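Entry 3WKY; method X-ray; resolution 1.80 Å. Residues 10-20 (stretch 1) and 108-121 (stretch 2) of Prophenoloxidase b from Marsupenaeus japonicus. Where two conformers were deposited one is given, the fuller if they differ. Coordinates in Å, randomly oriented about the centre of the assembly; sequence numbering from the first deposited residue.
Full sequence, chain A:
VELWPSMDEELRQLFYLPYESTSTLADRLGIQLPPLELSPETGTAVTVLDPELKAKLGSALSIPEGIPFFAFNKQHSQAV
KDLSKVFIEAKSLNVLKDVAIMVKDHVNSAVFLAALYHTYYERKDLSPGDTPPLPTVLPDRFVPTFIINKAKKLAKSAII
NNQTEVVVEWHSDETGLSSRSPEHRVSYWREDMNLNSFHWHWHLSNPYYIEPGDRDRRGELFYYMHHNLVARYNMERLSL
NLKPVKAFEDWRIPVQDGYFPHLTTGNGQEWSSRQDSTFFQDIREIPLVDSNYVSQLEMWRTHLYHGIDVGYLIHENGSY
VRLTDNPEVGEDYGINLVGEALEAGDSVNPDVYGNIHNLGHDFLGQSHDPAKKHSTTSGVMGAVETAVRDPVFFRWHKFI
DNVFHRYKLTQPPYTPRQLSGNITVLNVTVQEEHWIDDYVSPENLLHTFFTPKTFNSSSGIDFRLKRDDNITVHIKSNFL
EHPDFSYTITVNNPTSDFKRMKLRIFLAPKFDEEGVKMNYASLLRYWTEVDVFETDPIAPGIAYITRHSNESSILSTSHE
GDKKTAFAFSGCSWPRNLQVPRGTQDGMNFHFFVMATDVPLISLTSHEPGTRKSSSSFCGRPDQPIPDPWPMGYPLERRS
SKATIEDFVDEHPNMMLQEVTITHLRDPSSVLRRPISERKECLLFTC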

# COMPACT_ATOMS: atom_id res chain seq x y z
N GLU A 10 -26.16 -36.33 -44.06
CA GLU A 10 -26.90 -35.14 -44.44
C GLU A 10 -26.92 -34.22 -43.21
O GLU A 10 -26.79 -33.00 -43.32
N LEU A 11 -27.10 -34.84 -42.04
CA LEU A 11 -27.11 -34.13 -40.75
C LEU A 11 -25.77 -33.51 -40.43
O LEU A 11 -25.69 -32.39 -39.92
N ARG A 12 -24.71 -34.25 -40.70
CA ARG A 12 -23.35 -33.80 -40.45
C ARG A 12 -23.02 -32.56 -41.26
O ARG A 12 -22.19 -31.73 -40.87
N GLN A 13 -23.67 -32.42 -42.41
CA GLN A 13 -23.45 -31.27 -43.28
C GLN A 13 -23.97 -29.98 -42.67
O GLN A 13 -23.56 -28.89 -43.06
N LEU A 14 -24.88 -30.09 -41.71
CA LEU A 14 -25.45 -28.91 -41.06
C LEU A 14 -24.41 -28.18 -40.20
O LEU A 14 -24.58 -27.01 -39.90
N PHE A 15 -23.35 -28.89 -39.82
CA PHE A 15 -22.28 -28.31 -39.01
C PHE A 15 -21.36 -27.45 -39.86
O PHE A 15 -20.60 -26.63 -39.33
N TYR A 16 -21.42 -27.63 -41.18
CA TYR A 16 -20.44 -27.01 -42.08
C TYR A 16 -20.69 -25.53 -42.40
O TYR A 16 -21.81 -25.05 -42.29
N LEU A 17 -19.61 -24.84 -42.77
CA LEU A 17 -19.64 -23.42 -43.12
C LEU A 17 -20.56 -22.59 -42.22
O LEU A 17 -21.49 -21.95 -42.71
N PRO A 18 -20.31 -22.61 -40.90
CA PRO A 18 -21.27 -22.00 -39.96
C PRO A 18 -21.38 -20.48 -40.07
O PRO A 18 -22.37 -19.93 -39.58
N TYR A 19 -20.41 -19.82 -40.69
CA TYR A 19 -20.49 -18.37 -40.84
C TYR A 19 -21.13 -17.96 -42.17
O TYR A 19 -21.28 -16.77 -42.44
N GLU A 20 -21.49 -18.93 -42.99
CA GLU A 20 -22.10 -18.62 -44.28
C GLU A 20 -23.61 -18.79 -44.19
O GLU A 20 -24.12 -19.41 -43.27
N ASN A 108 -27.73 -17.30 -33.80
CA ASN A 108 -26.29 -17.13 -33.62
C ASN A 108 -25.59 -18.44 -34.03
O ASN A 108 -26.01 -19.52 -33.63
N SER A 109 -24.53 -18.36 -34.84
CA SER A 109 -23.95 -19.58 -35.38
C SER A 109 -23.31 -20.47 -34.32
O SER A 109 -23.41 -21.69 -34.42
N ALA A 110 -22.68 -19.88 -33.31
CA ALA A 110 -22.06 -20.68 -32.25
C ALA A 110 -23.12 -21.33 -31.37
O ALA A 110 -22.96 -22.47 -30.92
N VAL A 111 -24.21 -20.61 -31.12
CA VAL A 111 -25.34 -21.16 -30.39
C VAL A 111 -25.95 -22.32 -31.19
O VAL A 111 -26.29 -23.37 -30.64
N PHE A 112 -26.04 -22.14 -32.51
CA PHE A 112 -26.53 -23.20 -33.41
C PHE A 112 -25.68 -24.47 -33.30
O PHE A 112 -26.22 -25.57 -33.08
N LEU A 113 -24.37 -24.32 -33.46
CA LEU A 113 -23.43 -25.43 -33.33
C LEU A 113 -23.48 -26.12 -31.97
O LEU A 113 -23.45 -27.35 -31.90
N ALA A 114 -23.55 -25.34 -30.90
CA ALA A 114 -23.60 -25.92 -29.55
C ALA A 114 -24.86 -26.77 -29.38
O ALA A 114 -24.79 -27.90 -28.89
N ALA A 115 -25.99 -26.22 -29.81
CA ALA A 115 -27.27 -26.94 -29.75
C ALA A 115 -27.23 -28.25 -30.55
O ALA A 115 -27.78 -29.27 -30.11
N LEU A 116 -26.57 -28.23 -31.71
CA LEU A 116 -26.45 -29.42 -32.54
C LEU A 116 -25.62 -30.51 -31.87
O LEU A 116 -26.02 -31.68 -31.83
N TYR A 117 -24.46 -30.14 -31.33
CA TYR A 117 -23.63 -31.11 -30.63
C TYR A 117 -24.38 -31.67 -29.43
O TYR A 117 -24.34 -32.88 -29.17
N HIS A 118 -25.05 -30.81 -28.67
CA HIS A 118 -25.79 -31.27 -27.51
C HIS A 118 -26.88 -32.26 -27.92
O HIS A 118 -27.15 -33.25 -27.22
N THR A 119 -27.49 -31.99 -29.07
CA THR A 119 -28.54 -32.85 -29.62
C THR A 119 -28.05 -34.27 -29.89
O THR A 119 -28.77 -35.24 -29.64
N TYR A 120 -26.83 -34.41 -30.40
CA TYR A 120 -26.27 -35.74 -30.62
C TYR A 120 -26.08 -36.51 -29.32
O TYR A 120 -26.18 -37.74 -29.30
N TYR A 121 -25.79 -35.81 -28.22
CA TYR A 121 -25.67 -36.48 -26.93
C TYR A 121 -27.04 -36.86 -26.37
O TYR A 121 -27.19 -37.91 -25.75

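How does the helix of stretch 2 begin, and what does its first turn offer to stretch 1? Asn108 sits at the N-cap position, its chi1 in the t well, and its OD1 accepts a hydrogen bond from Val111 N at 2.9 Å, satisfying an amide in the first turn, which has no helical carbonyl before it to bond to; its side chain stays out of reach of stretch 1. Ser109 is the first residue to point toward the other stretch. Its CB lies 3.2 Å from Pro18 O, and with chi1 p its OG lies 4.1 Å from Tyr19 CD1, oblique to the tyrosine ring. This is also where the backbones come close, with Ser109 CA and Pro18 CA 5.8 Å apart. Pro18 opens toward the helix from within the type I turn that runs from Leu17 to Glu20.

What do Phe112 and Leu113 add one turn further on? Phe112, chi1 t, points toward stretch 1 and brings the edge of its ring to the backbone, with CE2 3.5 Å from Leu14 O. Leu113 leaves its CA sideways, yet its m,t rotamer carries the end of the side chain nearer. There it bridges two residues: CD1 lies 3.7 Å from Pro18 CB, and CD2 lies 3.7 Å from Phe15 O and 4.1 Å from Phe15 CD2. Ala114 and Ala115 make no contact with stretch 1.

Why is Phe15 the centre of the packing? Its CA-to-CB bond points sideways, but with chi1 m and chi2 near 85° the ring reaches in among side chains from successive turns of the helix, and no other residue has more of its surface covered by the opposite stretch. Leu116, pointing toward stretch 1 with chi1 at -96°, between wells, and chi2 t, sets CD1 over one face of this ring, 3.9 Å from the Phe15 centroid and almost exactly on the normal, a CH-pi contact. The same Leu116 CD1 is 4.0 Å from Leu14 CB. Tyr117, chi1 m, starts sideways and turns its ring in, so that the edge of Phe15 meets its face: Phe15 CE2 approaches Tyr117 CE2 to 3.5 Å, with the planes at 72°. The hydroxyl of Tyr117 is hydrogen-bonded elsewhere in the structure.

How does Tyr120 close the far end of the contact? Chi1 is m, and the side chain points toward stretch 1, passing Phe15 on the way: Tyr120 CE1 lies 3.5 Å from Phe15 CZ, at the edge of the phenylalanine, though the two rings meet obliquely. Beyond it the hydroxyl approaches Leu11, an m,t rotamer pointing toward the helix, with Tyr120 OH 3.3 Å from Leu11 CB. No direct hydrogen bond crosses between the stretches, but one water links them. It lies 2.7 Å from Tyr120 OH and accepts a weak bond from Arg12 NE at 3.3 Å, so Arg12 takes part although its CA-to-CB bond points away. The interface is thus mainly apolar, with this water bridge at its margin.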

# COMPACT_ATOMS: atom_id res chain seq x y z
CB GLU A 10 -28.33 -35.49 -44.83
CG GLU A 10 -28.48 -36.35 -46.08
CD GLU A 10 -29.84 -36.19 -46.73
OE1 GLU A 10 -30.49 -35.14 -46.53
OE2 GLU A 10 -30.27 -37.12 -47.46
CB LEU A 11 -27.44 -35.11 -39.63
CG LEU A 11 -28.90 -35.51 -39.51
CD1 LEU A 11 -29.03 -36.72 -38.59
CD2 LEU A 11 -29.69 -34.34 -38.98
CB ARG A 12 -22.38 -34.92 -40.81
CG ARG A 12 -20.96 -34.71 -40.33
CD ARG A 12 -20.21 -36.03 -40.36
NE ARG A 12 -21.13 -37.15 -40.21
CZ ARG A 12 -20.76 -38.41 -39.99
NH1 ARG A 12 -19.48 -38.72 -39.88
NH2 ARG A 12 -21.68 -39.36 -39.87
CB GLN A 13 -24.10 -31.51 -44.65
CG GLN A 13 -23.39 -32.55 -45.49
CD GLN A 13 -24.09 -32.78 -46.82
OE1 GLN A 13 -25.27 -32.46 -46.98
NE2 GLN A 13 -23.36 -33.34 -47.77
CB LEU A 14 -26.64 -29.31 -40.19
CG LEU A 14 -27.68 -30.20 -40.86
CD1 LEU A 14 -28.59 -30.84 -39.82
CD2 LEU A 14 -28.49 -29.42 -41.86
CB PHE A 15 -21.43 -29.43 -38.39
CG PHE A 15 -22.12 -30.23 -37.30
CD1 PHE A 15 -22.93 -31.31 -37.62
CD2 PHE A 15 -21.91 -29.93 -35.96
CE1 PHE A 15 -23.55 -32.06 -36.62
CE2 PHE A 15 -22.52 -30.67 -34.95
CZ PHE A 15 -23.34 -31.74 -35.28
CB TYR A 16 -20.32 -27.82 -43.37
CG TYR A 16 -19.70 -29.18 -43.17
CD1 TYR A 16 -19.08 -29.50 -41.97
CD2 TYR A 16 -19.73 -30.13 -44.17
CE1 TYR A 16 -18.51 -30.74 -41.77
CE2 TYR A 16 -19.16 -31.38 -43.98
CZ TYR A 16 -18.55 -31.68 -42.77
OH TYR A 16 -17.99 -32.92 -42.56
CB LEU A 17 -20.05 -23.26 -44.60
CG LEU A 17 -19.24 -24.06 -45.62
CD1 LEU A 17 -19.74 -23.78 -47.04
CD2 LEU A 17 -17.75 -23.77 -45.52
CB PRO A 18 -20.72 -22.42 -38.58
CG PRO A 18 -19.27 -22.68 -38.80
CD PRO A 18 -19.17 -23.24 -40.20
CB TYR A 19 -19.11 -17.73 -40.74
CG TYR A 19 -18.42 -17.93 -39.40
CD1 TYR A 19 -18.76 -17.15 -38.30
CD2 TYR A 19 -17.43 -18.89 -39.25
CE1 TYR A 19 -18.13 -17.33 -37.08
CE2 TYR A 19 -16.79 -19.07 -38.04
CZ TYR A 19 -17.14 -18.29 -36.96
OH TYR A 19 -16.50 -18.47 -35.76
CB GLU A 20 -21.52 -19.50 -45.39
CG GLU A 20 -20.00 -19.41 -45.55
CD GLU A 20 -19.52 -18.03 -45.97
OE1 GLU A 20 -20.32 -17.25 -46.53
OE2 GLU A 20 -18.32 -17.72 -45.77
CB ASN A 108 -26.04 -16.79 -32.14
CG ASN A 108 -24.58 -16.74 -31.79
OD1 ASN A 108 -23.93 -17.78 -31.70
ND2 ASN A 108 -24.06 -15.54 -31.56
CB SER A 109 -22.98 -19.28 -36.53
OG SER A 109 -22.02 -18.32 -36.17
CB ALA A 110 -21.08 -19.84 -31.43
CB VAL A 111 -26.40 -20.07 -30.10
CG1 VAL A 111 -27.73 -20.68 -29.65
CG2 VAL A 111 -25.87 -19.09 -29.03
CB PHE A 112 -26.56 -22.68 -34.85
CG PHE A 112 -27.02 -23.69 -35.86
CD1 PHE A 112 -28.37 -23.95 -36.04
CD2 PHE A 112 -26.10 -24.39 -36.64
CE1 PHE A 112 -28.81 -24.87 -36.98
CE2 PHE A 112 -26.52 -25.32 -37.58
CZ PHE A 112 -27.88 -25.57 -37.74
CB LEU A 113 -22.00 -24.97 -33.63
CG LEU A 113 -21.74 -24.62 -35.09
CD1 LEU A 113 -20.34 -24.09 -35.27
CD2 LEU A 113 -21.97 -25.86 -35.96
CB ALA A 114 -23.56 -24.82 -28.49
CB ALA A 115 -28.41 -26.02 -30.25
CB LEU A 116 -25.81 -29.07 -33.89
CG LEU A 116 -26.73 -28.82 -35.08
CD1 LEU A 116 -25.91 -28.69 -36.35
CD2 LEU A 116 -27.75 -29.94 -35.20
CB TYR A 117 -22.30 -30.49 -30.18
CG TYR A 117 -21.22 -30.43 -31.25
CD1 TYR A 117 -20.38 -31.50 -31.48
CD2 TYR A 117 -21.03 -29.27 -32.00
CE1 TYR A 117 -19.38 -31.44 -32.44
CE2 TYR A 117 -20.04 -29.19 -32.97
CZ TYR A 117 -19.22 -30.28 -33.19
OH TYR A 117 -18.23 -30.20 -34.15
CB HIS A 118 -26.44 -30.11 -26.76
CG HIS A 118 -27.25 -30.53 -25.57
ND1 HIS A 118 -26.74 -31.35 -24.57
CD2 HIS A 118 -28.53 -30.27 -25.21
CE1 HIS A 118 -27.67 -31.55 -23.66
NE2 HIS A 118 -28.77 -30.91 -24.02
CB THR A 119 -29.13 -32.22 -30.88
OG1 THR A 119 -29.83 -31.02 -30.52
CG2 THR A 119 -30.10 -33.20 -31.57
CB TYR A 120 -24.94 -35.68 -31.38
CG TYR A 120 -25.07 -35.60 -32.89
CD1 TYR A 120 -25.53 -34.45 -33.51
CD2 TYR A 120 -24.68 -36.68 -33.69
CE1 TYR A 120 -25.62 -34.37 -34.89
CE2 TYR A 120 -24.77 -36.60 -35.08
CZ TYR A 120 -25.24 -35.44 -35.67
OH TYR A 120 -25.34 -35.34 -37.04
CB TYR A 121 -24.92 -35.60 -25.91
CG TYR A 121 -23.44 -35.58 -26.17
CD1 TYR A 121 -22.64 -36.64 -25.79
CD2 TYR A 121 -22.84 -34.50 -26.82
CE1 TYR A 121 -21.29 -36.65 -26.04
CE2 TYR A 121 -21.48 -34.50 -27.08
CZ TYR A 121 -20.72 -35.58 -26.68
OH TYR A 121 -19.37 -35.61 -26.93
O HOH W 1 -23.94 -37.20 -38.42